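Local coordinates for TENA/THI-4 protein, Domain of Unknown Function with a Heme Oxygenase-like Fold (Shewanella denitrificans OS217, PDB 3DDE), which is of unknown function but folds like heme oxygenase and may have oxidoreductase activity, at residues Ile28-Asp33 with Asp216-Tyr221; Ala42-Glu47 with Lys166-His171; Met90-Ile95 with Phe100-Val105. All blocks are in the same frame, centred on the assembly; numbering follows the deposited sequence. Where two conformers were deposited one is given.

Overall arrangement
Contact 1 joins helix 26-32 to helix 193-223, contact 2 joins helix 38-52 to helix 166-189, and contact 3 joins helix 88-97 to the short helix 102-106. Along the chain contact 3 falls between the two segments of contact 2, and contact 2 between those of contact 1. Centres of contacts 1 and 2 are about 15 Å apart, and V217 packs on I43 and Y44 between them. Contacts 2 and 3 are closer, centres about 10 Å apart, and the D94 carboxylate accepts from the backbone N of K166 (OD1) and of F167 (OD2). In this all-helical, heme oxygenase-like chain, contacts 1 and 2 bring early helices against late ones, while contact 3 is local, joining successive helices.

Contact 1: Ile28-Asp33 with Asp216-Tyr221; sequences IHEVLD and DVWKEY
E30 lies across the six-membered end of the W218 indole, and most of this small surface contact comes from that one pair. With CG anti to the backbone N (chi1 176°), the side chain of E30 leaves its helix in the direction of the indole. Its CB is 3.7 Å from CH2 of W218. One bond further, CG of E30 makes the closest approach, 3.6 Å from W218 CZ3. A bend at chi2 (75°) then turns the chain, and CD of E30 remains 3.7 Å from W218 CH2. At the tip both oxygens stay near W218 CH2, E30 OE1 at 3.8 Å and E30 OE2 at 4.2 Å, and OE2 also comes loosely, at 4.4 Å, to Y221 CE2. Carboxylate and indole planes are inclined by 56°, and the two side chains run at about a right angle, so the packing is van der Waals contact of an aliphatic stem on an aromatic end rather than a stack. Behind it, V217 and Y221 lean on helix 38-52, W218 also touches P26, and I28 and V31 turn to helix 144-157, which leaves helix 26-32 lodged between helix 193-223 and helix 144-157.

Contact 2: Ala42-Glu47 with Lys166-His171; sequences AIYMTE and KFFIAH
Y44 and F168 reach toward each other from opposite directions and meet edge to edge. The phenol oxygen lies in the plane of the F168 ring, at its rim, with Y44 OH 3.2 Å from F168 CZ. Further back along the two rims, Y44 CE2 and F168 CE2 are 4.1 Å apart, so neither ring lays a face on the other. One face of F168 is instead taken by its neighbour in sequence: F167 CD1 stands 3.7 Å above the F168 ring plane, over its centre, and F168 CE1 lies in the plane of the F167 ring. The two rings stand at right angles, the edge of F167 over the face of F168, which limits how either can turn. Selenomethionine M45 fits in beside them. Its chain is bent at chi2 (-56°) and again at chi3, which carries CE to the stem of F167, where M45 CE is 3.7 Å from F167 CB. On the way the selenium passes F168 in the opposite sense, 4.0 Å from SE of M45 to CE2 of F168. It sits 67° off the ring normal, an oblique Met-aromatic contact. These long side chains bridge helix segments whose axes come no nearer than 12.8 Å and cross at 55°. Around them, Y44 also touches V217 of helix 193-223, M45 rests on A91 and I95 of helix 88-97, and F167 reaches T48 and T52, placing the cluster where helices 38-52, 88-97, 166-189 and 193-223 come together.

Contact 3: Met90-Ile95 with Phe100-Val105; sequences MALSDI and FDREDV
The guanidinium of R102 carries L92 CD2 over one face, displaced toward the rim; R102 was deposited in two conformers, so how close this approach is remains doubtful. The other flat group, the F100 ring, has the carbonyl oxygen of I95 obliquely beside it, while F100 CB is what packs on the I95 side chain, 3.8 Å from I95 CG2. The other L92 methyl turns to V105 and is tightly packed, with L92 CD1 3.4 Å from V105 CB. I95 and V105 meet tip to tip, I95 CD1 lying 3.8 Å from V105 CG2. With its CG1 anti to the backbone N (chi1 177°), V105 turns CG2 to I95, while CB and CG1 take the closest approach of L92 CD1. The backbone adds one weak hydrogen bond, from F100 N to I95 O at 3.3 Å. D101 then caps the next helix: its OD1 accepts from E103 N at 2.9 Å, the N-H coming from above the carboxylate plane (37° out of it). A helix end, a short loop and an N-capped helix folded back on apolar side chains make a compact helix-loop-helix connection, here linking helices 88-97 and 102-106 in the heme oxygenase-like fold.

Contact 1: Ile28-Asp33 with Asp216-Tyr221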
ATOM      1  N   ILE A  28     -36.440   6.074  -2.307  1.00 52.13           N
ATOM      2  CA  ILE A  28     -36.838   7.341  -1.690  1.00 51.71           C
ATOM      3  C   ILE A  28     -38.345   7.579  -1.799  1.00 52.42           C
ATOM      4  O   ILE A  28     -38.952   8.066  -0.847  1.00 52.36           O
ATOM      5  CB  ILE A  28     -36.086   8.556  -2.303  1.00 51.41           C
ATOM      6  CG1 ILE A  28     -34.562   8.428  -2.158  1.00 51.15           C
ATOM      7  CG2 ILE A  28     -36.550   9.855  -1.662  1.00 51.19           C
ATOM      8  CD1 ILE A  28     -34.037   8.520  -0.747  1.00 50.96           C
ATOM      9  N   HIS A  29     -38.965   7.238  -2.934  1.00 53.30           N
ATOM     10  CA  HIS A  29     -40.413   7.453  -3.068  1.00 53.92           C
ATOM     11  C   HIS A  29     -41.157   6.503  -2.138  1.00 53.45           C
ATOM     12  O   HIS A  29     -42.116   6.901  -1.498  1.00 53.46           O
ATOM     13  CB  HIS A  29     -40.961   7.286  -4.491  1.00 55.65           C
ATOM     14  CG  HIS A  29     -40.151   7.971  -5.545  1.00 57.07           C
ATOM     15  ND1 HIS A  29     -40.271   7.660  -6.882  1.00 57.81           N
ATOM     16  CD2 HIS A  29     -39.151   8.882  -5.455  1.00 57.83           C
ATOM     17  CE1 HIS A  29     -39.412   8.387  -7.577  1.00 58.50           C
ATOM     18  NE2 HIS A  29     -38.711   9.127  -6.733  1.00 58.42           N
ATOM     19  N   GLU A  30     -40.714   5.250  -2.076  1.00 52.97           N
ATOM     20  CA  GLU A  30     -41.332   4.252  -1.200  1.00 52.52           C
ATOM     21  C   GLU A  30     -41.380   4.785   0.238  1.00 52.26           C
ATOM     22  O   GLU A  30     -42.399   4.659   0.929  1.00 52.32           O
ATOM     23  CB  GLU A  30     -40.532   2.944  -1.266  1.00 52.99           C
ATOM     24  CG  GLU A  30     -40.984   1.813  -0.348  1.00 53.30           C
ATOM     25  CD  GLU A  30     -42.252   1.110  -0.798  1.00 53.74           C
ATOM     26  OE1 GLU A  30     -42.880   1.534  -1.792  1.00 54.37           O
ATOM     27  OE2 GLU A  30     -42.615   0.112  -0.142  1.00 53.81           O
ATOM     28  N   VAL A  31     -40.277   5.394   0.673  1.00 52.02           N
ATOM     29  CA  VAL A  31     -40.176   5.958   2.022  1.00 51.61           C
ATOM     30  C   VAL A  31     -41.117   7.155   2.216  1.00 51.35           C
ATOM     31  O   VAL A  31     -41.919   7.175   3.160  1.00 52.09           O
ATOM     32  CB  VAL A  31     -38.711   6.375   2.358  1.00 51.56           C
ATOM     33  CG1 VAL A  31     -38.637   7.042   3.723  1.00 51.49           C
ATOM     34  CG2 VAL A  31     -37.772   5.166   2.306  1.00 51.27           C
ATOM     35  N   LEU A  32     -41.032   8.138   1.323  1.00 51.26           N
ATOM     36  CA  LEU A  32     -41.855   9.354   1.439  1.00 51.10           C
ATOM     37  C   LEU A  32     -43.373   9.127   1.348  1.00 50.97           C
ATOM     38  O   LEU A  32     -44.149   9.860   1.975  1.00 50.87           O
ATOM     39  CB  LEU A  32     -41.408  10.412   0.417  1.00 50.78           C
ATOM     40  CG  LEU A  32     -39.969  10.934   0.516  1.00 50.23           C
ATOM     41  CD1 LEU A  32     -39.745  12.026  -0.512  1.00 50.09           C
ATOM     42  CD2 LEU A  32     -39.637  11.455   1.899  1.00 49.90           C
ATOM     43  N   ASP A  33     -43.778   8.058   0.665  0.50 50.83           N
ATOM     44  CA  ASP A  33     -45.191   7.686   0.587  0.50 51.05           C
ATOM     45  C   ASP A  33     -45.669   7.181   1.954  0.50 50.17           C
ATOM     46  O   ASP A  33     -46.869   7.163   2.229  0.50 50.21           O
ATOM     47  CB  ASP A  33     -45.424   6.602  -0.475  0.50 51.61           C
ATOM     48  CG  ASP A  33     -45.065   7.060  -1.880  0.50 51.98           C
ATOM     49  OD1 ASP A  33     -44.542   8.184  -2.036  0.50 52.35           O
ATOM     50  OD2 ASP A  33     -45.295   6.283  -2.832  0.50 52.45           O
ATOM     51  N   ASP A 216     -29.217  -0.794  -5.439  1.00 50.17           N
ATOM     52  CA  ASP A 216     -28.959  -2.172  -4.988  1.00 50.92           C
ATOM     53  C   ASP A 216     -29.844  -2.538  -3.812  1.00 50.41           C
ATOM     54  O   ASP A 216     -30.383  -3.648  -3.753  1.00 50.69           O
ATOM     55  CB  ASP A 216     -27.491  -2.389  -4.586  1.00 51.17           C
ATOM     56  CG  ASP A 216     -26.613  -2.720  -5.753  1.00 50.94           C
ATOM     57  OD1 ASP A 216     -27.086  -2.615  -6.893  1.00 51.29           O
ATOM     58  OD2 ASP A 216     -25.449  -3.086  -5.526  1.00 50.75           O
ATOM     59  N   VAL A 217     -29.991  -1.607  -2.878  1.00 50.27           N
ATOM     60  CA  VAL A 217     -30.865  -1.839  -1.709  1.00 50.60           C
ATOM     61  C   VAL A 217     -32.299  -2.137  -2.159  1.00 51.06           C
ATOM     62  O   VAL A 217     -32.932  -3.074  -1.658  1.00 51.45           O
ATOM     63  CB  VAL A 217     -30.853  -0.640  -0.712  1.00 49.85           C
ATOM     64  CG1 VAL A 217     -31.910  -0.819   0.394  1.00 50.10           C
ATOM     65  CG2 VAL A 217     -29.483  -0.474  -0.117  1.00 49.02           C
ATOM     66  N   TRP A 218     -32.802  -1.352  -3.115  1.00 51.76           N
ATOM     67  CA  TRP A 218     -34.172  -1.531  -3.622  1.00 51.68           C
ATOM     68  C   TRP A 218     -34.346  -2.880  -4.347  1.00 51.85           C
ATOM     69  O   TRP A 218     -35.288  -3.625  -4.053  1.00 52.18           O
ATOM     70  CB  TRP A 218     -34.561  -0.347  -4.525  1.00 52.36           C
ATOM     71  CG  TRP A 218     -35.993  -0.340  -4.979  1.00 52.28           C
ATOM     72  CD1 TRP A 218     -36.446  -0.402  -6.264  1.00 52.55           C
ATOM     73  CD2 TRP A 218     -37.156  -0.287  -4.145  1.00 52.46           C
ATOM     74  NE1 TRP A 218     -37.826  -0.373  -6.282  1.00 52.97           N
ATOM     75  CE2 TRP A 218     -38.284  -0.308  -4.992  1.00 52.62           C
ATOM     76  CE3 TRP A 218     -37.355  -0.215  -2.765  1.00 52.51           C
ATOM     77  CZ2 TRP A 218     -39.584  -0.262  -4.506  1.00 52.57           C
ATOM     78  CZ3 TRP A 218     -38.655  -0.171  -2.281  1.00 52.73           C
ATOM     79  CH2 TRP A 218     -39.751  -0.196  -3.150  1.00 52.51           C
ATOM     80  N   LYS A 219     -33.437  -3.202  -5.266  1.00 51.30           N
ATOM     81  CA  LYS A 219     -33.480  -4.477  -5.996  1.00 51.53           C
ATOM     82  C   LYS A 219     -33.527  -5.686  -5.029  1.00 52.01           C
ATOM     83  O   LYS A 219     -34.371  -6.566  -5.174  1.00 51.49           O
ATOM     84  CB  LYS A 219     -32.281  -4.557  -6.963  1.00 52.37           C
ATOM     85  CG  LYS A 219     -32.095  -5.876  -7.704  1.00 52.26           C
ATOM     86  N   GLU A 220     -32.639  -5.706  -4.031  1.00 52.63           N
ATOM     87  CA  GLU A 220     -32.599  -6.801  -3.054  1.00 52.38           C
ATOM     88  C   GLU A 220     -33.844  -6.829  -2.172  1.00 52.50           C
ATOM     89  O   GLU A 220     -34.245  -7.901  -1.703  1.00 52.70           O
ATOM     90  CB  GLU A 220     -31.337  -6.719  -2.171  1.00 52.80           C
ATOM     91  CG  GLU A 220     -30.017  -6.937  -2.908  1.00 53.32           C
ATOM     92  CD  GLU A 220     -29.873  -8.328  -3.502  1.00 53.28           C
ATOM     93  OE1 GLU A 220     -30.484  -9.277  -2.989  1.00 53.35           O
ATOM     94  OE2 GLU A 220     -29.124  -8.482  -4.489  1.00 53.84           O
ATOM     95  N   TYR A 221     -34.431  -5.656  -1.929  1.00 52.50           N
ATOM     96  CA  TYR A 221     -35.670  -5.547  -1.149  1.00 52.51           C
ATOM     97  C   TYR A 221     -36.859  -6.161  -1.889  1.00 52.70           C
ATOM     98  O   TYR A 221     -37.718  -6.769  -1.257  1.00 53.09           O
ATOM     99  CB  TYR A 221     -35.983  -4.089  -0.766  1.00 52.43           C
ATOM    100  CG  TYR A 221     -37.318  -3.917  -0.036  1.00 52.68           C
ATOM    101  CD1 TYR A 221     -37.521  -4.449   1.245  1.00 52.48           C
ATOM    102  CD2 TYR A 221     -38.366  -3.206  -0.620  1.00 52.81           C
ATOM    103  CE1 TYR A 221     -38.757  -4.293   1.918  1.00 52.66           C
ATOM    104  CE2 TYR A 221     -39.590  -3.043   0.034  1.00 52.77           C
ATOM    105  CZ  TYR A 221     -39.776  -3.585   1.301  1.00 52.68           C
ATOM    106  OH  TYR A 221     -40.987  -3.408   1.914  1.00 52.56           O
TER

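Contact 2: Ala42-Glu47 with Lys166-His171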
ATOM      1  N   ALA A  42     -33.404  -1.857   7.594  1.00 50.83           N
ATOM      2  CA  ALA A  42     -32.265  -2.718   7.927  1.00 50.56           C
ATOM      3  C   ALA A  42     -31.335  -2.939   6.726  1.00 50.49           C
ATOM      4  O   ALA A  42     -30.122  -2.788   6.848  1.00 50.42           O
ATOM      5  CB  ALA A  42     -32.759  -4.052   8.444  1.00 50.61           C
ATOM      6  N   ILE A  43     -31.905  -3.318   5.585  1.00 50.37           N
ATOM      7  CA  ILE A  43     -31.130  -3.548   4.353  1.00 50.81           C
ATOM      8  C   ILE A  43     -30.257  -2.333   4.053  1.00 51.20           C
ATOM      9  O   ILE A  43     -29.043  -2.459   3.858  1.00 51.15           O
ATOM     10  CB  ILE A  43     -32.047  -3.826   3.146  1.00 50.83           C
ATOM     11  CG1 ILE A  43     -32.691  -5.215   3.278  1.00 50.85           C
ATOM     12  CG2 ILE A  43     -31.260  -3.720   1.830  1.00 50.79           C
ATOM     13  CD1 ILE A  43     -33.816  -5.494   2.285  1.00 50.63           C
ATOM     14  N   TYR A  44     -30.885  -1.164   4.071  1.00 51.24           N
ATOM     15  CA  TYR A  44     -30.184   0.085   3.888  1.00 52.49           C
ATOM     16  C   TYR A  44     -29.146   0.431   4.981  1.00 52.18           C
ATOM     17  O   TYR A  44     -28.067   0.920   4.655  1.00 51.75           O
ATOM     18  CB  TYR A  44     -31.168   1.237   3.739  1.00 54.90           C
ATOM     19  CG  TYR A  44     -30.488   2.578   3.852  1.00 55.86           C
ATOM     20  CD1 TYR A  44     -29.844   3.171   2.760  1.00 56.30           C
ATOM     21  CD2 TYR A  44     -30.461   3.239   5.075  1.00 56.50           C
ATOM     22  CE1 TYR A  44     -29.205   4.397   2.900  1.00 56.41           C
ATOM     23  CE2 TYR A  44     -29.835   4.441   5.227  1.00 56.35           C
ATOM     24  CZ  TYR A  44     -29.226   5.023   4.155  1.00 56.34           C
ATOM     25  OH  TYR A  44     -28.634   6.233   4.397  1.00 56.84           O
HETATM   26  N   MSE A  45     -29.471   0.224   6.259  1.00 51.79           N
HETATM   27  CA  MSE A  45     -28.533   0.540   7.357  1.00 51.58           C
HETATM   28  C   MSE A  45     -27.341  -0.420   7.344  1.00 50.67           C
HETATM   29  O   MSE A  45     -26.226  -0.059   7.764  1.00 50.27           O
HETATM   30  CB  MSE A  45     -29.231   0.523   8.732  1.00 52.25           C
HETATM   31  CG  MSE A  45     -30.236   1.659   9.013  1.00 52.32           C
HETATM   32 SE   MSE A  45     -29.473   3.558   8.825  0.75 54.94          SE
HETATM   33  CE  MSE A  45     -27.898   3.352  10.022  1.00 53.91           C
ATOM     34  N   THR A  46     -27.569  -1.636   6.849  1.00 50.02           N
ATOM     35  CA  THR A  46     -26.497  -2.622   6.713  1.00 49.27           C
ATOM     36  C   THR A  46     -25.453  -2.133   5.721  1.00 49.71           C
ATOM     37  O   THR A  46     -24.262  -2.244   5.991  1.00 49.97           O
ATOM     38  CB  THR A  46     -27.049  -3.991   6.291  1.00 48.37           C
ATOM     39  OG1 THR A  46     -27.958  -4.446   7.296  1.00 47.52           O
ATOM     40  CG2 THR A  46     -25.942  -5.009   6.119  1.00 47.77           C
ATOM     41  N   GLU A  47     -25.877  -1.586   4.575  1.00 50.06           N
ATOM     42  CA  GLU A  47     -24.911  -1.079   3.593  1.00 50.00           C
ATOM     43  C   GLU A  47     -24.205   0.174   4.094  1.00 50.17           C
ATOM     44  O   GLU A  47     -23.031   0.412   3.774  1.00 49.84           O
ATOM     45  CB  GLU A  47     -25.543  -0.806   2.224  1.00 49.94           C
ATOM     46  CG  GLU A  47     -26.098  -2.048   1.565  1.00 50.12           C
ATOM     47  CD  GLU A  47     -25.123  -3.198   1.612  1.00 50.20           C
ATOM     48  OE1 GLU A  47     -24.050  -3.085   0.980  1.00 49.50           O
ATOM     49  OE2 GLU A  47     -25.433  -4.209   2.295  1.00 50.31           O
ATOM     50  N   LYS A 166     -29.616   6.635  15.858  1.00 53.62           N
ATOM     51  CA  LYS A 166     -28.385   7.254  16.355  1.00 53.43           C
ATOM     52  C   LYS A 166     -27.415   7.646  15.245  1.00 53.51           C
ATOM     53  O   LYS A 166     -26.724   8.650  15.375  1.00 54.15           O
ATOM     54  CB  LYS A 166     -27.679   6.340  17.362  1.00 53.47           C
ATOM     55  N   PHE A 167     -27.360   6.873  14.160  1.00 53.47           N
ATOM     56  CA  PHE A 167     -26.456   7.207  13.062  1.00 53.67           C
ATOM     57  C   PHE A 167     -26.790   8.565  12.443  1.00 54.50           C
ATOM     58  O   PHE A 167     -25.881   9.330  12.121  1.00 55.60           O
ATOM     59  CB  PHE A 167     -26.442   6.135  11.970  1.00 54.24           C
ATOM     60  CG  PHE A 167     -25.477   6.440  10.846  1.00 54.40           C
ATOM     61  CD1 PHE A 167     -25.898   7.137   9.721  1.00 54.43           C
ATOM     62  CD2 PHE A 167     -24.148   6.061  10.937  1.00 54.40           C
ATOM     63  CE1 PHE A 167     -25.009   7.436   8.692  1.00 54.98           C
ATOM     64  CE2 PHE A 167     -23.247   6.346   9.906  1.00 54.49           C
ATOM     65  CZ  PHE A 167     -23.675   7.036   8.784  1.00 54.49           C
ATOM     66  N   PHE A 168     -28.075   8.865  12.260  1.00 55.51           N
ATOM     67  CA  PHE A 168     -28.450  10.146  11.666  1.00 57.21           C
ATOM     68  C   PHE A 168     -28.700  11.260  12.689  1.00 58.22           C
ATOM     69  O   PHE A 168     -29.047  12.379  12.304  1.00 59.05           O
ATOM     70  CB  PHE A 168     -29.639   9.984  10.721  1.00 57.63           C
ATOM     71  CG  PHE A 168     -29.281   9.300   9.446  1.00 57.74           C
ATOM     72  CD1 PHE A 168     -28.429   9.922   8.544  1.00 57.75           C
ATOM     73  CD2 PHE A 168     -29.790   8.049   9.141  1.00 57.89           C
ATOM     74  CE1 PHE A 168     -28.071   9.300   7.359  1.00 58.41           C
ATOM     75  CE2 PHE A 168     -29.456   7.421   7.954  1.00 58.12           C
ATOM     76  CZ  PHE A 168     -28.583   8.045   7.058  1.00 58.38           C
ATOM     77  N   ILE A 169     -28.525  10.955  13.978  1.00 60.35           N
ATOM     78  CA  ILE A 169     -28.682  11.937  15.083  1.00 60.96           C
ATOM     79  C   ILE A 169     -27.315  12.514  15.485  1.00 63.36           C
ATOM     80  O   ILE A 169     -27.222  13.643  15.963  1.00 63.33           O
ATOM     81  CB  ILE A 169     -29.414  11.321  16.304  1.00 61.11           C
ATOM     82  CG1 ILE A 169     -30.918  11.202  16.027  1.00 61.00           C
ATOM     83  CG2 ILE A 169     -29.226  12.178  17.552  1.00 60.46           C
ATOM     84  CD1 ILE A 169     -31.671  12.525  16.045  1.00 60.75           C
ATOM     85  N   ALA A 170     -26.264  11.717  15.297  1.00 66.66           N
ATOM     86  CA  ALA A 170     -24.875  12.158  15.480  1.00 68.81           C
ATOM     87  C   ALA A 170     -24.565  13.172  14.370  1.00 69.80           C
ATOM     88  O   ALA A 170     -24.135  14.299  14.646  1.00 70.39           O
ATOM     89  CB  ALA A 170     -23.924  10.970  15.392  1.00 68.21           C
ATOM     90  N   HIS A 171     -24.801  12.753  13.124  1.00 70.90           N
ATOM     91  CA  HIS A 171     -24.641  13.606  11.925  1.00 71.09           C
ATOM     92  C   HIS A 171     -25.144  15.052  12.019  1.00 71.20           C
ATOM     93  O   HIS A 171     -24.409  15.980  11.691  1.00 71.20           O
ATOM     94  CB  HIS A 171     -25.315  12.949  10.700  1.00 72.11           C
ATOM     95  CG  HIS A 171     -24.349  12.462   9.667  1.00 72.84           C
ATOM     96  ND1 HIS A 171     -24.314  12.984   8.392  1.00 73.14           N
ATOM     97  CD2 HIS A 171     -23.344  11.555   9.732  1.00 73.24           C
ATOM     98  CE1 HIS A 171     -23.354  12.390   7.703  1.00 73.46           C
ATOM     99  NE2 HIS A 171     -22.746  11.522   8.494  1.00 73.65           N
TER

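Contact 3: Met90-Ile95 with Phe100-Val105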
HETATM    1  N   MSE A  90     -22.719   2.818  15.398  1.00 52.64           N
HETATM    2  CA  MSE A  90     -24.007   3.508  15.558  0.50 53.59           C
HETATM    3  C   MSE A  90     -25.050   2.958  14.586  1.00 52.68           C
HETATM    4  O   MSE A  90     -26.226   2.882  14.917  1.00 53.29           O
HETATM    5  CB  MSE A  90     -23.861   5.020  15.353  0.50 54.15           C
HETATM    6  CG  MSE A  90     -22.849   5.691  16.278  0.50 54.61           C
HETATM    7 SE   MSE A  90     -22.903   7.637  16.143  0.38 55.11          SE
HETATM    8  CE  MSE A  90     -24.514   7.983  17.227  0.50 55.06           C
ATOM      9  N   ALA A  91     -24.624   2.584  13.380  1.00 52.48           N
ATOM     10  CA  ALA A  91     -25.544   2.014  12.386  1.00 51.87           C
ATOM     11  C   ALA A  91     -25.938   0.599  12.827  1.00 51.69           C
ATOM     12  O   ALA A  91     -27.093   0.196  12.700  1.00 51.13           O
ATOM     13  CB  ALA A  91     -24.897   1.978  11.032  1.00 51.23           C
ATOM     14  N   LEU A  92     -24.964  -0.138  13.359  1.00 51.98           N
ATOM     15  CA  LEU A  92     -25.178  -1.502  13.823  1.00 51.95           C
ATOM     16  C   LEU A  92     -26.084  -1.497  15.062  1.00 51.03           C
ATOM     17  O   LEU A  92     -26.856  -2.418  15.259  1.00 50.83           O
ATOM     18  CB  LEU A  92     -23.835  -2.182  14.098  1.00 52.64           C
ATOM     19  CG  LEU A  92     -23.847  -3.698  14.325  1.00 53.15           C
ATOM     20  CD1 LEU A  92     -24.333  -4.416  13.072  1.00 53.24           C
ATOM     21  CD2 LEU A  92     -22.441  -4.182  14.714  1.00 53.25           C
ATOM     22  N   SER A  93     -25.976  -0.443  15.871  1.00 50.29           N
ATOM     23  CA  SER A  93     -26.813  -0.240  17.050  1.00 49.71           C
ATOM     24  C   SER A  93     -28.262   0.048  16.654  1.00 49.78           C
ATOM     25  O   SER A  93     -29.187  -0.422  17.298  1.00 49.60           O
ATOM     26  CB  SER A  93     -26.255   0.906  17.901  1.00 49.39           C
ATOM     27  OG  SER A  93     -27.063   1.153  19.048  1.00 48.63           O
ATOM     28  N   ASP A  94     -28.452   0.830  15.594  1.00 50.02           N
ATOM     29  CA  ASP A  94     -29.785   1.135  15.083  1.00 49.74           C
ATOM     30  C   ASP A  94     -30.481  -0.131  14.562  1.00 49.79           C
ATOM     31  O   ASP A  94     -31.695  -0.294  14.740  1.00 49.86           O
ATOM     32  CB  ASP A  94     -29.700   2.160  13.953  1.00 50.04           C
ATOM     33  CG  ASP A  94     -29.235   3.528  14.421  1.00 49.81           C
ATOM     34  OD1 ASP A  94     -29.350   3.826  15.631  1.00 48.75           O
ATOM     35  OD2 ASP A  94     -28.769   4.311  13.550  1.00 50.03           O
ATOM     36  N   ILE A  95     -29.717  -1.008  13.915  1.00 49.75           N
ATOM     37  CA  ILE A  95     -30.248  -2.264  13.374  1.00 49.65           C
ATOM     38  C   ILE A  95     -30.694  -3.176  14.508  1.00 49.79           C
ATOM     39  O   ILE A  95     -31.721  -3.849  14.400  1.00 48.94           O
ATOM     40  CB  ILE A  95     -29.220  -2.979  12.440  1.00 49.59           C
ATOM     41  CG1 ILE A  95     -29.015  -2.163  11.147  1.00 49.26           C
ATOM     42  CG2 ILE A  95     -29.686  -4.398  12.086  1.00 49.38           C
ATOM     43  CD1 ILE A  95     -27.818  -2.601  10.296  1.00 49.41           C
ATOM     44  N   PHE A 100     -33.327  -6.700  15.084  1.00 49.66           N
ATOM     45  CA  PHE A 100     -32.507  -7.603  14.258  1.00 49.77           C
ATOM     46  C   PHE A 100     -31.162  -7.937  14.911  1.00 50.26           C
ATOM     47  O   PHE A 100     -30.664  -7.209  15.768  1.00 49.46           O
ATOM     48  CB  PHE A 100     -32.264  -7.043  12.840  1.00 48.78           C
ATOM     49  CG  PHE A 100     -33.521  -6.839  12.045  1.00 48.40           C
ATOM     50  CD1 PHE A 100     -34.321  -7.924  11.690  1.00 48.60           C
ATOM     51  CD2 PHE A 100     -33.908  -5.571  11.648  1.00 48.28           C
ATOM     52  CE1 PHE A 100     -35.489  -7.745  10.970  1.00 48.49           C
ATOM     53  CE2 PHE A 100     -35.074  -5.381  10.916  1.00 48.55           C
ATOM     54  CZ  PHE A 100     -35.864  -6.468  10.576  1.00 48.59           C
ATOM     55  N   ASP A 101     -30.574  -9.030  14.438  1.00 51.18           N
ATOM     56  CA  ASP A 101     -29.343  -9.595  14.968  1.00 51.40           C
ATOM     57  C   ASP A 101     -28.091  -8.887  14.434  1.00 51.16           C
ATOM     58  O   ASP A 101     -27.867  -8.839  13.230  1.00 50.75           O
ATOM     59  CB  ASP A 101     -29.323 -11.089  14.580  1.00 51.94           C
ATOM     60  CG  ASP A 101     -28.359 -11.919  15.410  1.00 53.04           C
ATOM     61  OD1 ASP A 101     -27.322 -11.390  15.870  1.00 53.74           O
ATOM     62  OD2 ASP A 101     -28.652 -13.127  15.609  1.00 53.70           O
ATOM     63  N   ARG A 102     -27.278  -8.348  15.343  1.00 51.34           N
ATOM     64  CA  ARG A 102     -26.048  -7.666  14.952  0.50 51.44           C
ATOM     65  C   ARG A 102     -25.177  -8.632  14.152  1.00 51.62           C
ATOM     66  O   ARG A 102     -24.544  -8.230  13.176  1.00 51.64           O
ATOM     67  CB  ARG A 102     -25.268  -7.143  16.174  0.50 51.44           C
ATOM     68  CG  ARG A 102     -26.037  -6.157  17.053  0.50 51.42           C
ATOM     69  CD  ARG A 102     -25.281  -5.745  18.331  0.50 51.42           C
ATOM     70  NE  ARG A 102     -24.469  -4.530  18.195  0.50 51.26           N
ATOM     71  CZ  ARG A 102     -23.154  -4.475  17.970  0.50 51.24           C
ATOM     72  NH1 ARG A 102     -22.421  -5.575  17.826  0.50 51.32           N
ATOM     73  NH2 ARG A 102     -22.565  -3.288  17.887  0.50 51.25           N
ATOM     74  N   GLU A 103     -25.170  -9.902  14.556  1.00 51.98           N
ATOM     75  CA  GLU A 103     -24.348 -10.922  13.900  1.00 52.84           C
ATOM     76  C   GLU A 103     -24.650 -11.178  12.439  1.00 52.52           C
ATOM     77  O   GLU A 103     -23.730 -11.491  11.683  1.00 53.06           O
ATOM     78  CB  GLU A 103     -24.336 -12.235  14.693  1.00 53.68           C
ATOM     79  CG  GLU A 103     -23.554 -12.121  15.999  1.00 54.79           C
ATOM     80  CD  GLU A 103     -22.092 -11.742  15.798  1.00 55.72           C
ATOM     81  OE1 GLU A 103     -21.542 -11.996  14.676  1.00 57.03           O
ATOM     82  OE2 GLU A 103     -21.485 -11.181  16.762  1.00 56.47           O
ATOM     83  N   ASP A 104     -25.913 -11.050  12.034  1.00 52.06           N
ATOM     84  CA  ASP A 104     -26.272 -11.214  10.621  1.00 51.91           C
ATOM     85  C   ASP A 104     -25.621 -10.113   9.780  1.00 51.80           C
ATOM     86  O   ASP A 104     -25.350 -10.320   8.597  1.00 50.98           O
ATOM     87  CB  ASP A 104     -27.800 -11.162  10.378  1.00 52.19           C
ATOM     88  CG  ASP A 104     -28.569 -12.333  11.019  1.00 52.59           C
ATOM     89  OD1 ASP A 104     -27.942 -13.317  11.472  1.00 52.89           O
ATOM     90  OD2 ASP A 104     -29.822 -12.264  11.060  1.00 52.09           O
ATOM     91  N   VAL A 105     -25.405  -8.945  10.394  1.00 51.85           N
ATOM     92  CA  VAL A 105     -24.784  -7.802   9.729  1.00 51.65           C
ATOM     93  C   VAL A 105     -23.277  -7.986   9.636  1.00 51.81           C
ATOM     94  O   VAL A 105     -22.688  -7.785   8.579  1.00 52.52           O
ATOM     95  CB  VAL A 105     -25.079  -6.469  10.465  1.00 51.49           C
ATOM     96  CG1 VAL A 105     -24.351  -5.293   9.778  1.00 51.23           C
ATOM     97  CG2 VAL A 105     -26.586  -6.203  10.514  1.00 51.30           C
TER